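PcaV transcriptional regulator (Streptomyces coelicolor, PDB 4G9Y) probably regulates transcription by binding DNA through a MarR-family winged helix-turn-helix, and binds the ligand 3,4-dihydroxybenzoate. Local coordinates at residues A[18-23]-A[118-123]; A[26-31]-A[36-41]. One frame throughout, in Å; residues are numbered along the deposited sequence.

Contact 1 and contact 2 share helix 13-31. Contact 1 ties the helix to the end of helix 100-121. Contact 2 ties its last turns to the start of helix 38-49 and is nested, along the chain, in the loop that contact 1 closes. Their centres are 13 Å apart. They meet where F120 CA lies 3.9 Å from L27 CD1 and V119 CG2 lies 3.8 Å from M31 CE. Each holds one residue of the 3,4-dihydroxybenzoate site, R18 and S38; the ligand is not bound to this chain. H24, another residue of that site, is near both: its side chain is about 4 Å from the side chain of F120 and about 5 Å from that of W28.

Contact 1 of 2, residues A[18-23]-A[118-123]; sequences RRLQQA and QVFLAP
F120 reaches from helix 100-121 to L20 and A23 on helix 13-31. All three residues are buried. No hydrogen bond crosses the contact, and its side-chain packing is apolar. CB of F120 starts toward the opposing helix. CG is anti to the backbone N (chi1 -174°), and this sends the ring toward helix 13-31. The far part of the ring does the touching in this contact. F120 CE1 lies nearest the backbone of A23, 4.1 Å from A23 C, the carbonyl carbon. The methyl CB of A23 is 4.3 Å from the same CE1 of F120. CZ of F120, the tip of the ring, meets CD1 of L20 at 3.6 Å. The backbone O of L20 is 3.9 Å from F120 CZ, with no hydrogen bond between them. L20 CD1 and the carbonyl C of A23 both approach the ring obliquely. L20 comes from across, its side chain at about a right angle to that of F120. Here the N-terminal helix 13-31 packs against the end of helix 100-121, in what is the dimerisation region of MarR proteins. V139 of the second subunit packs on both L20 and F120, and F132 of helix 126-144 in the same chain also touches L20. R19 NH2 forms salt bridges with D141 and E144 of the second subunit. The ring of F120 meets that of H24, a residue of the 3,4-dihydroxybenzoate site, edge-to-face.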
# COMPACT_ATOMS: atom_id res chain seq x y z
N ARG A 18 0.04 5.30 4.56
CA ARG A 18 1.01 4.30 4.13
C ARG A 18 1.67 3.62 5.35
O ARG A 18 1.85 2.41 5.35
CB ARG A 18 2.06 4.91 3.18
CG ARG A 18 1.45 5.39 1.85
CD ARG A 18 2.50 5.79 0.79
NE ARG A 18 3.21 7.02 1.13
CZ ARG A 18 2.80 8.25 0.82
NH1 ARG A 18 1.67 8.45 0.15
NH2 ARG A 18 3.53 9.30 1.19
N ARG A 19 2.02 4.40 6.37
CA ARG A 19 2.56 3.83 7.61
C ARG A 19 1.64 2.79 8.25
O ARG A 19 2.09 1.75 8.70
CB ARG A 19 2.81 4.91 8.67
CG ARG A 19 4.07 5.71 8.53
CD ARG A 19 4.35 6.45 9.85
NE ARG A 19 4.81 5.51 10.87
CZ ARG A 19 4.57 5.63 12.17
NH1 ARG A 19 3.86 6.65 12.65
NH2 ARG A 19 5.05 4.71 13.00
N LEU A 20 0.35 3.11 8.32
CA LEU A 20 -0.63 2.23 8.94
C LEU A 20 -0.72 0.94 8.18
O LEU A 20 -0.78 -0.15 8.75
CB LEU A 20 -2.01 2.90 8.97
CG LEU A 20 -3.11 2.05 9.62
CD1 LEU A 20 -2.81 1.84 11.11
CD2 LEU A 20 -4.46 2.72 9.44
N GLN A 21 -0.75 1.04 6.86
CA GLN A 21 -0.82 -0.17 6.05
C GLN A 21 0.46 -0.99 6.17
O GLN A 21 0.42 -2.21 6.29
CB GLN A 21 -1.09 0.20 4.59
CG GLN A 21 -1.44 -0.99 3.72
CD GLN A 21 -0.21 -1.68 3.16
OE1 GLN A 21 0.85 -1.06 3.01
NE2 GLN A 21 -0.35 -2.97 2.85
N GLN A 22 1.61 -0.32 6.15
CA GLN A 22 2.89 -1.00 6.32
C GLN A 22 3.03 -1.66 7.68
O GLN A 22 3.60 -2.74 7.81
CB GLN A 22 4.04 -0.03 6.10
CG GLN A 22 4.14 0.43 4.65
CD GLN A 22 5.27 1.42 4.40
OE1 GLN A 22 6.03 1.77 5.32
NE2 GLN A 22 5.40 1.86 3.15
N ALA A 23 2.52 -1.00 8.71
CA ALA A 23 2.55 -1.57 10.05
C ALA A 23 1.73 -2.86 10.10
O ALA A 23 2.13 -3.83 10.75
CB ALA A 23 2.02 -0.56 11.07
N GLN A 118 -6.07 -8.47 16.84
CA GLN A 118 -6.33 -8.00 18.20
C GLN A 118 -5.11 -7.23 18.74
O GLN A 118 -5.25 -6.17 19.34
CB GLN A 118 -6.70 -9.18 19.10
CG GLN A 118 -6.31 -8.99 20.55
CD GLN A 118 -6.90 -10.06 21.46
OE1 GLN A 118 -7.55 -11.00 20.98
NE2 GLN A 118 -6.68 -9.92 22.76
N VAL A 119 -3.92 -7.77 18.51
CA VAL A 119 -2.69 -7.06 18.88
C VAL A 119 -2.50 -5.73 18.12
O VAL A 119 -2.08 -4.72 18.69
CB VAL A 119 -1.46 -7.99 18.74
CG1 VAL A 119 -0.15 -7.22 18.84
CG2 VAL A 119 -1.52 -9.10 19.78
N PHE A 120 -2.81 -5.73 16.83
CA PHE A 120 -2.76 -4.50 16.01
C PHE A 120 -3.59 -3.34 16.59
O PHE A 120 -3.15 -2.17 16.59
CB PHE A 120 -3.24 -4.84 14.59
CG PHE A 120 -3.10 -3.71 13.60
CD1 PHE A 120 -1.85 -3.25 13.22
CD2 PHE A 120 -4.22 -3.16 13.00
CE1 PHE A 120 -1.72 -2.24 12.27
CE2 PHE A 120 -4.11 -2.13 12.06
CZ PHE A 120 -2.85 -1.68 11.68
N LEU A 121 -4.79 -3.65 17.06
CA LEU A 121 -5.71 -2.65 17.61
C LEU A 121 -5.53 -2.44 19.12
O LEU A 121 -6.13 -1.54 19.70
CB LEU A 121 -7.15 -3.07 17.33
CG LEU A 121 -7.53 -3.08 15.84
CD1 LEU A 121 -8.98 -3.46 15.64
CD2 LEU A 121 -7.26 -1.72 15.25
N ALA A 122 -4.70 -3.26 19.74
CA ALA A 122 -4.55 -3.25 21.21
C ALA A 122 -4.09 -1.96 21.94
O ALA A 122 -4.38 -1.81 23.12
CB ALA A 122 -3.71 -4.42 21.66
N PRO A 123 -3.34 -1.05 21.27
CA PRO A 123 -3.01 0.22 21.94
C PRO A 123 -4.25 1.07 22.20
O PRO A 123 -4.22 1.99 23.00
CB PRO A 123 -2.14 0.94 20.90
CG PRO A 123 -1.60 -0.11 20.06
CD PRO A 123 -2.56 -1.24 20.03

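Contact 2 of 2, residues A[26-31]-A[36-41]; sequences LLWNTM and TTSPQY
A chi1 of 179° swings the indole of W28 away from its own backbone N toward the start of helix 38-49, and chi2 of -80° turns it broadside to S38. The N-H edge of the ring is thereby aimed at the loop before that helix. NE1 of W28 donates to T36 O at 2.8 Å. The bond is nearly straight, at 170°, and lies in both the ring plane and the carbonyl plane. S38 sits over one face: its CA is 3.9 Å from the centroid of the six-membered ring, a CH-pi contact. S38 N lies above the same ring system, nearer the rim. At the far edge, CH2 of W28 meets CB of Y41 at 3.9 Å. Without the indole, as with an alanine here, T36 O is likely to lose this donor and a gap to open under S38 and beside Y41 CB. The helix start is held by a capping box: Q40 N donates to T37 OG1 at 3.2 Å, and T37 N to Q40 OE1 at 3.1 Å. S38 belongs to the 3,4-dihydroxybenzoate site. Around the contact, I113 and M116 of helix 100-121 pack on W28, R79 bonds to T36 OG1, and Q40 rests on helix 66-78.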
# COMPACT_ATOMS: atom_id res chain seq x y z
N LEU A 26 3.75 -5.53 8.33
CA LEU A 26 4.83 -5.97 9.22
C LEU A 26 4.32 -6.99 10.25
O LEU A 26 4.96 -8.01 10.49
CB LEU A 26 5.47 -4.77 9.93
CG LEU A 26 6.47 -5.10 11.05
CD1 LEU A 26 7.74 -5.71 10.48
CD2 LEU A 26 6.79 -3.87 11.90
N LEU A 27 3.16 -6.73 10.84
CA LEU A 27 2.62 -7.65 11.85
C LEU A 27 2.17 -8.97 11.23
O LEU A 27 2.27 -10.02 11.86
CB LEU A 27 1.47 -7.02 12.63
CG LEU A 27 1.83 -6.12 13.82
CD1 LEU A 27 0.61 -5.99 14.71
CD2 LEU A 27 3.01 -6.68 14.61
N TRP A 28 1.66 -8.92 10.01
CA TRP A 28 1.32 -10.16 9.31
C TRP A 28 2.56 -11.03 9.20
O TRP A 28 2.52 -12.23 9.47
CB TRP A 28 0.76 -9.90 7.91
CG TRP A 28 0.42 -11.20 7.16
CD1 TRP A 28 1.28 -12.04 6.51
CD2 TRP A 28 -0.89 -11.78 7.02
NE1 TRP A 28 0.59 -13.11 5.96
CE2 TRP A 28 -0.74 -12.97 6.27
CE3 TRP A 28 -2.18 -11.40 7.45
CZ2 TRP A 28 -1.83 -13.78 5.94
CZ3 TRP A 28 -3.25 -12.21 7.12
CH2 TRP A 28 -3.07 -13.38 6.38
N ASN A 29 3.66 -10.42 8.81
CA ASN A 29 4.88 -11.17 8.60
C ASN A 29 5.52 -11.67 9.89
O ASN A 29 6.12 -12.74 9.92
CB ASN A 29 5.87 -10.38 7.72
CG ASN A 29 5.49 -10.44 6.25
OD1 ASN A 29 5.85 -11.39 5.55
ND2 ASN A 29 4.71 -9.47 5.79
N THR A 30 5.35 -10.93 10.98
CA THR A 30 5.97 -11.37 12.23
C THR A 30 5.04 -12.24 13.08
O THR A 30 5.51 -13.07 13.84
CB THR A 30 6.48 -10.18 13.06
OG1 THR A 30 5.39 -9.34 13.39
CG2 THR A 30 7.52 -9.36 12.29
N MET A 31 3.73 -12.09 12.94
CA MET A 31 2.81 -12.81 13.82
C MET A 31 1.94 -13.86 13.11
O MET A 31 1.30 -14.69 13.76
CB MET A 31 1.90 -11.83 14.57
CG MET A 31 2.63 -10.96 15.58
SD MET A 31 1.41 -9.94 16.42
CE MET A 31 0.47 -11.20 17.31
N THR A 36 3.17 -17.62 3.98
CA THR A 36 1.87 -17.45 3.37
C THR A 36 1.48 -15.98 3.40
O THR A 36 1.44 -15.37 4.46
CB THR A 36 0.81 -18.29 4.10
OG1 THR A 36 1.21 -19.66 4.09
CG2 THR A 36 -0.55 -18.15 3.43
N THR A 37 1.20 -15.41 2.24
CA THR A 37 0.82 -14.00 2.20
C THR A 37 -0.67 -13.84 2.47
O THR A 37 -1.44 -14.80 2.46
CB THR A 37 1.12 -13.40 0.84
OG1 THR A 37 0.34 -14.07 -0.14
CG2 THR A 37 2.59 -13.55 0.49
N SER A 38 -1.08 -12.60 2.71
CA SER A 38 -2.48 -12.26 2.87
C SER A 38 -3.38 -12.70 1.68
O SER A 38 -4.43 -13.31 1.89
CB SER A 38 -2.63 -10.76 3.17
OG SER A 38 -3.93 -10.48 3.63
N PRO A 39 -2.96 -12.40 0.43
CA PRO A 39 -3.77 -12.87 -0.71
C PRO A 39 -3.82 -14.40 -0.82
O PRO A 39 -4.86 -14.96 -1.17
CB PRO A 39 -3.02 -12.29 -1.92
CG PRO A 39 -2.29 -11.09 -1.38
CD PRO A 39 -1.83 -11.57 -0.03
N GLN A 40 -2.72 -15.07 -0.51
CA GLN A 40 -2.73 -16.52 -0.53
C GLN A 40 -3.71 -17.06 0.50
O GLN A 40 -4.48 -17.99 0.21
CB GLN A 40 -1.33 -17.07 -0.27
CG GLN A 40 -0.38 -16.82 -1.42
CD GLN A 40 1.08 -17.06 -1.07
OE1 GLN A 40 1.39 -17.53 0.02
NE2 GLN A 40 1.98 -16.75 -2.00
N TYR A 41 -3.70 -16.48 1.69
CA TYR A 41 -4.64 -16.92 2.71
C TYR A 41 -6.09 -16.67 2.28
O TYR A 41 -6.98 -17.48 2.55
CB TYR A 41 -4.36 -16.24 4.07
CG TYR A 41 -5.40 -16.61 5.08
CD1 TYR A 41 -5.29 -17.78 5.83
CD2 TYR A 41 -6.53 -15.82 5.26
CE1 TYR A 41 -6.28 -18.13 6.75
CE2 TYR A 41 -7.52 -16.17 6.16
CZ TYR A 41 -7.39 -17.31 6.90
OH TYR A 41 -8.40 -17.63 7.79